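Local structure of amphiphysin (Drosophila melanogaster, 1URU) at residues K133-E136 against K137-K141; N122-T125 against G126-E130. The protein probably binds and senses curved membranes through its BAR domain, a role linked to endocytosis. All blocks are in the same frame, centred on the assembly; numbering follows the deposited sequence.

Contact 1: K133-E136 against K137-K141; sequences KKVE and KRNRK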
loop_
_atom_site.group_PDB
_atom_site.type_symbol
_atom_site.label_atom_id
_atom_site.label_comp_id
_atom_site.label_asym_id
_atom_site.label_seq_id
_atom_site.Cartn_x
_atom_site.Cartn_y
_atom_site.Cartn_z
ATOM N N LYS A 133 14.427 -30.586 -13.163
ATOM C CA LYS A 133 14.177 -32.014 -13.100
ATOM C C LYS A 133 14.827 -32.740 -14.277
ATOM O O LYS A 133 15.426 -33.810 -14.101
ATOM C CB LYS A 133 12.674 -32.294 -13.077
ATOM C CG LYS A 133 12.333 -33.663 -12.502
ATOM C CD LYS A 133 10.820 -33.874 -12.298
ATOM C CE LYS A 133 10.468 -35.392 -12.288
ATOM N NZ LYS A 133 9.175 -35.677 -11.579
ATOM N N LYS A 134 14.727 -32.157 -15.472
ATOM C CA LYS A 134 15.360 -32.745 -16.640
ATOM C C LYS A 134 16.879 -32.727 -16.542
ATOM O O LYS A 134 17.536 -33.660 -16.977
ATOM C CB LYS A 134 14.930 -32.036 -17.901
ATOM C CG LYS A 134 15.216 -32.821 -19.148
ATOM C CD LYS A 134 14.633 -32.109 -20.335
ATOM C CE LYS A 134 14.885 -32.847 -21.632
ATOM N NZ LYS A 134 13.793 -32.540 -22.594
ATOM N N VAL A 135 17.449 -31.676 -15.977
ATOM C CA VAL A 135 18.893 -31.613 -15.844
ATOM C C VAL A 135 19.420 -32.659 -14.869
ATOM O O VAL A 135 20.448 -33.272 -15.128
ATOM C CB VAL A 135 19.346 -30.254 -15.380
ATOM C CG1 VAL A 135 20.790 -30.307 -14.901
ATOM C CG2 VAL A 135 19.180 -29.239 -16.505
ATOM N N GLU A 136 18.720 -32.843 -13.749
ATOM C CA GLU A 136 19.071 -33.848 -12.741
ATOM C C GLU A 136 18.883 -35.259 -13.314
ATOM O O GLU A 136 19.536 -36.194 -12.882
ATOM C CB GLU A 136 18.238 -33.641 -11.454
ATOM C CG GLU A 136 18.738 -32.476 -10.600
ATOM C CD GLU A 136 17.716 -31.890 -9.613
ATOM O OE1 GLU A 136 16.538 -31.687 -9.962
ATOM O OE2 GLU A 136 18.115 -31.576 -8.468
ATOM N N LYS A 137 17.999 -35.408 -14.295
ATOM C CA LYS A 137 17.903 -36.665 -15.033
ATOM C C LYS A 137 19.105 -36.876 -15.958
ATOM O O LYS A 137 19.559 -37.982 -16.110
ATOM C CB LYS A 137 16.614 -36.742 -15.845
ATOM C CG LYS A 137 16.249 -38.152 -16.247
ATOM C CD LYS A 137 14.960 -38.191 -17.093
ATOM C CE LYS A 137 15.038 -39.237 -18.229
ATOM N NZ LYS A 137 14.245 -38.827 -19.435
ATOM N N ARG A 138 19.621 -35.826 -16.581
ATOM C CA ARG A 138 20.804 -35.970 -17.428
ATOM C C ARG A 138 21.990 -36.340 -16.560
ATOM O O ARG A 138 22.668 -37.314 -16.854
ATOM C CB ARG A 138 21.086 -34.692 -18.228
ATOM C CG ARG A 138 22.388 -34.687 -19.027
ATOM C CD ARG A 138 23.595 -34.146 -18.271
ATOM N NE ARG A 138 24.614 -33.661 -19.187
ATOM C CZ ARG A 138 25.898 -33.454 -18.878
ATOM N NH1 ARG A 138 26.359 -33.683 -17.651
ATOM N NH2 ARG A 138 26.736 -32.994 -19.810
ATOM N N ASN A 139 22.224 -35.578 -15.489
ATOM C CA ASN A 139 23.343 -35.820 -14.571
ATOM C C ASN A 139 23.283 -37.236 -13.996
ATOM O O ASN A 139 24.301 -37.878 -13.809
ATOM C CB ASN A 139 23.384 -34.774 -13.439
ATOM C CG ASN A 139 23.543 -33.320 -13.960
ATOM O OD1 ASN A 139 23.631 -33.085 -15.158
ATOM N ND2 ASN A 139 23.563 -32.353 -13.048
ATOM N N ARG A 140 22.090 -37.745 -13.759
ATOM C CA ARG A 140 21.933 -39.083 -13.194
ATOM C C ARG A 140 22.303 -40.150 -14.245
ATOM O O ARG A 140 23.156 -41.002 -14.006
ATOM C CB ARG A 140 20.485 -39.221 -12.714
ATOM C CG ARG A 140 20.094 -40.501 -12.006
ATOM C CD ARG A 140 18.638 -40.475 -11.537
ATOM N NE ARG A 140 18.317 -39.173 -10.929
ATOM C CZ ARG A 140 17.297 -38.364 -11.277
ATOM N NH1 ARG A 140 16.442 -38.699 -12.249
ATOM N NH2 ARG A 140 17.131 -37.200 -10.633
ATOM N N LYS A 141 21.682 -40.053 -15.419
ATOM C CA LYS A 141 21.960 -40.930 -16.554
ATOM C C LYS A 141 23.458 -40.947 -16.957
ATOM O O LYS A 141 23.928 -41.930 -17.554
ATOM C CB LYS A 141 21.109 -40.522 -17.780
ATOM C CG LYS A 141 19.583 -40.415 -17.551
ATOM C CD LYS A 141 18.791 -41.645 -17.999
ATOM C CE LYS A 141 17.939 -42.252 -16.862
ATOM N NZ LYS A 141 18.002 -43.750 -16.855
#

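Contact 2: N122-T125 against G126-E130; sequences NTYT and GQFPE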
loop_
_atom_site.group_PDB
_atom_site.type_symbol
_atom_site.label_atom_id
_atom_site.label_comp_id
_atom_site.label_asym_id
_atom_site.label_seq_id
_atom_site.Cartn_x
_atom_site.Cartn_y
_atom_site.Cartn_z
ATOM N N ASN A 122 4.121 -16.117 -13.368
ATOM C CA ASN A 122 3.965 -17.415 -12.707
ATOM C C ASN A 122 4.191 -18.534 -13.708
ATOM O O ASN A 122 4.714 -19.577 -13.339
ATOM C CB ASN A 122 2.571 -17.572 -12.060
ATOM C CG ASN A 122 2.391 -16.736 -10.785
ATOM O OD1 ASN A 122 3.341 -16.379 -10.099
ATOM N ND2 ASN A 122 1.150 -16.431 -10.476
ATOM N N THR A 123 3.823 -18.298 -14.969
ATOM C CA THR A 123 4.005 -19.281 -16.046
ATOM C C THR A 123 5.477 -19.427 -16.490
ATOM O O THR A 123 5.972 -20.529 -16.701
ATOM C CB THR A 123 3.128 -18.899 -17.244
ATOM O OG1 THR A 123 1.759 -19.144 -16.928
ATOM C CG2 THR A 123 3.367 -19.791 -18.421
ATOM N N TYR A 124 6.152 -18.300 -16.628
ATOM C CA TYR A 124 7.547 -18.259 -17.005
ATOM C C TYR A 124 8.370 -18.817 -15.873
ATOM O O TYR A 124 9.325 -19.562 -16.087
ATOM C CB TYR A 124 7.954 -16.819 -17.310
ATOM C CG TYR A 124 9.438 -16.544 -17.393
ATOM C CD1 TYR A 124 10.174 -16.831 -18.557
ATOM C CD2 TYR A 124 10.104 -15.965 -16.318
ATOM C CE1 TYR A 124 11.554 -16.561 -18.620
ATOM C CE2 TYR A 124 11.454 -15.688 -16.370
ATOM C CZ TYR A 124 12.181 -15.969 -17.514
ATOM O OH TYR A 124 13.524 -15.636 -17.520
ATOM N N THR A 125 7.975 -18.477 -14.661
ATOM C CA THR A 125 8.675 -18.954 -13.479
ATOM C C THR A 125 8.540 -20.464 -13.269
ATOM O O THR A 125 9.457 -21.088 -12.720
ATOM C CB THR A 125 8.174 -18.203 -12.251
ATOM O OG1 THR A 125 8.520 -16.819 -12.380
ATOM C CG2 THR A 125 8.917 -18.635 -11.034
ATOM N N GLY A 126 7.408 -21.031 -13.707
ATOM C CA GLY A 126 7.060 -22.424 -13.455
ATOM C C GLY A 126 7.751 -23.391 -14.395
ATOM O O GLY A 126 7.819 -24.599 -14.130
ATOM N N GLN A 127 8.283 -22.882 -15.499
ATOM C CA GLN A 127 8.978 -23.757 -16.426
ATOM C C GLN A 127 10.360 -24.144 -15.929
ATOM O O GLN A 127 10.908 -25.135 -16.399
ATOM C CB GLN A 127 9.020 -23.168 -17.836
ATOM C CG GLN A 127 9.910 -21.972 -18.009
ATOM C CD GLN A 127 9.498 -21.101 -19.182
ATOM O OE1 GLN A 127 8.743 -21.520 -20.045
ATOM N NE2 GLN A 127 9.998 -19.879 -19.205
ATOM N N PHE A 128 10.879 -23.433 -14.934
ATOM C CA PHE A 128 12.204 -23.737 -14.374
ATOM C C PHE A 128 12.337 -25.032 -13.542
ATOM O O PHE A 128 13.305 -25.771 -13.740
ATOM C CB PHE A 128 12.754 -22.537 -13.587
ATOM C CG PHE A 128 13.023 -21.347 -14.444
ATOM C CD1 PHE A 128 12.099 -20.328 -14.546
ATOM C CD2 PHE A 128 14.176 -21.273 -15.189
ATOM C CE1 PHE A 128 12.325 -19.236 -15.350
ATOM C CE2 PHE A 128 14.420 -20.173 -15.996
ATOM C CZ PHE A 128 13.479 -19.154 -16.081
ATOM N N PRO A 129 11.442 -25.300 -12.592
ATOM C CA PRO A 129 11.490 -26.579 -11.856
ATOM C C PRO A 129 11.438 -27.852 -12.715
ATOM O O PRO A 129 12.079 -28.820 -12.345
ATOM C CB PRO A 129 10.293 -26.489 -10.892
ATOM C CG PRO A 129 9.477 -25.394 -11.372
ATOM C CD PRO A 129 10.402 -24.415 -12.051
ATOM N N GLU A 130 10.720 -27.839 -13.834
ATOM C CA GLU A 130 10.616 -29.023 -14.723
ATOM C C GLU A 130 11.882 -29.210 -15.610
ATOM O O GLU A 130 12.209 -30.305 -16.057
ATOM C CB GLU A 130 9.335 -28.890 -15.576
ATOM C CG GLU A 130 8.934 -30.089 -16.438
ATOM C CD GLU A 130 7.643 -29.816 -17.238
ATOM O OE1 GLU A 130 7.605 -28.843 -18.052
ATOM O OE2 GLU A 130 6.645 -30.563 -17.045
#

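Contact 1: K133-E136 against K137-K141
Val-135 and Asn-139 sit one helical turn apart and are joined twice, through the backbone and through their side chains. Of the four main-chain hydrogen bonds between 133-136 and 137-141, one runs from Asn-139 N to Val-135 O (2.9 Å); the others are Lys-137 N to Lys-133 O, Arg-138 N to Lys-134 O, and Arg-140 N to Glu-136 O (3.1 Å). Among van der Waals contacts, the Asn-139 amide runs alongside Val-135, its ND2 lying 3.9 Å from Val-135 CG1. With an alanine here the amide is gone, and Val-135 CG1 and Phe-39 would probably be left with a gap where it packed. Arg-140 doubles back at chi3 (-44°), which lays one face of its guanidinium over Glu-136 O, 3.4 Å above the plane and toward the rim. Arg-140 NH2 stays 5.6 Å from Glu-136 OE1, so any attraction between the opposite charges is probably weak and indirect. The strong polar partners lie elsewhere: Lys-134 forms salt bridges with Glu-188 and Glu-192, and Arg-138 hydrogen-bonds Asn-186 and makes a cation-pi contact with Phe-39 of helix 35-84. Backbone bonding thus holds the turn itself, while cationic arms tie it to both neighbouring helices, mainly 172-239.

Contact 2: N122-T125 against G126-E130
Tyr-124 offers a ring face to the edge of Phe-128, making a T-shaped pair with centroids 5.2 Å apart and planes at 86°. Phe-128 CZ reaches Tyr-124 CZ at 3.7 Å, while its neighbour CE1 stands over the rim of the tyrosine ring. With CG anti to the backbone N (chi1 166°), the tyrosine ring lies beside its own carbonyl carbon, on the side from which the phenylalanine comes. Gln-127 crosses the same ring at a slant, its amide plane turned 74° from it and NE2 close to CD1. Tyr-124 also stacks on Phe-203 and hydrogen-bonds Gln-49 through OH, so the pair is wedged between helices 172-239 and 35-84. Thr-125 turns its OG1 back to Leu-121 O, and Thr-125 O meets Phe-128 CD1 at the ring edge (3.3 Å) and Pro-129 CD (3.5 Å). Proline has no N-H to give that oxygen, and Phe-128 N likewise makes no bond to the preceding turn. Gly-126 N divides itself between two weak hydrogen bonds, to Asn-122 O at 3.1 Å and to Thr-123 O at 3.4 Å. Missing backbone bonds at a proline and at the residue before it, bridged by an aromatic pair, mark a proline kink in a long helix, consistent with the bent helices that give BAR domains their curved shape.

How the contacts relate
Both contacts are local turns of one long helix, 92-156, and follow each other in series: contact 2 (122-130) closes before contact 1 (133-141) opens, with two residues of the chain between them and their centres about 17 Å apart. Contact 2 lies near the middle of the chain, about 7 Å from its centre, whereas contact 1 is about 23 Å out. Contact 2 is the kinked portion of the helix, contact 1 a regularly bonded one farther along. Each packs against helices 35-84 and 172-239, the other two members of the three-helix coiled coil; the helix thus bends and still keeps both neighbours, which is consistent with the curved shape of a BAR domain.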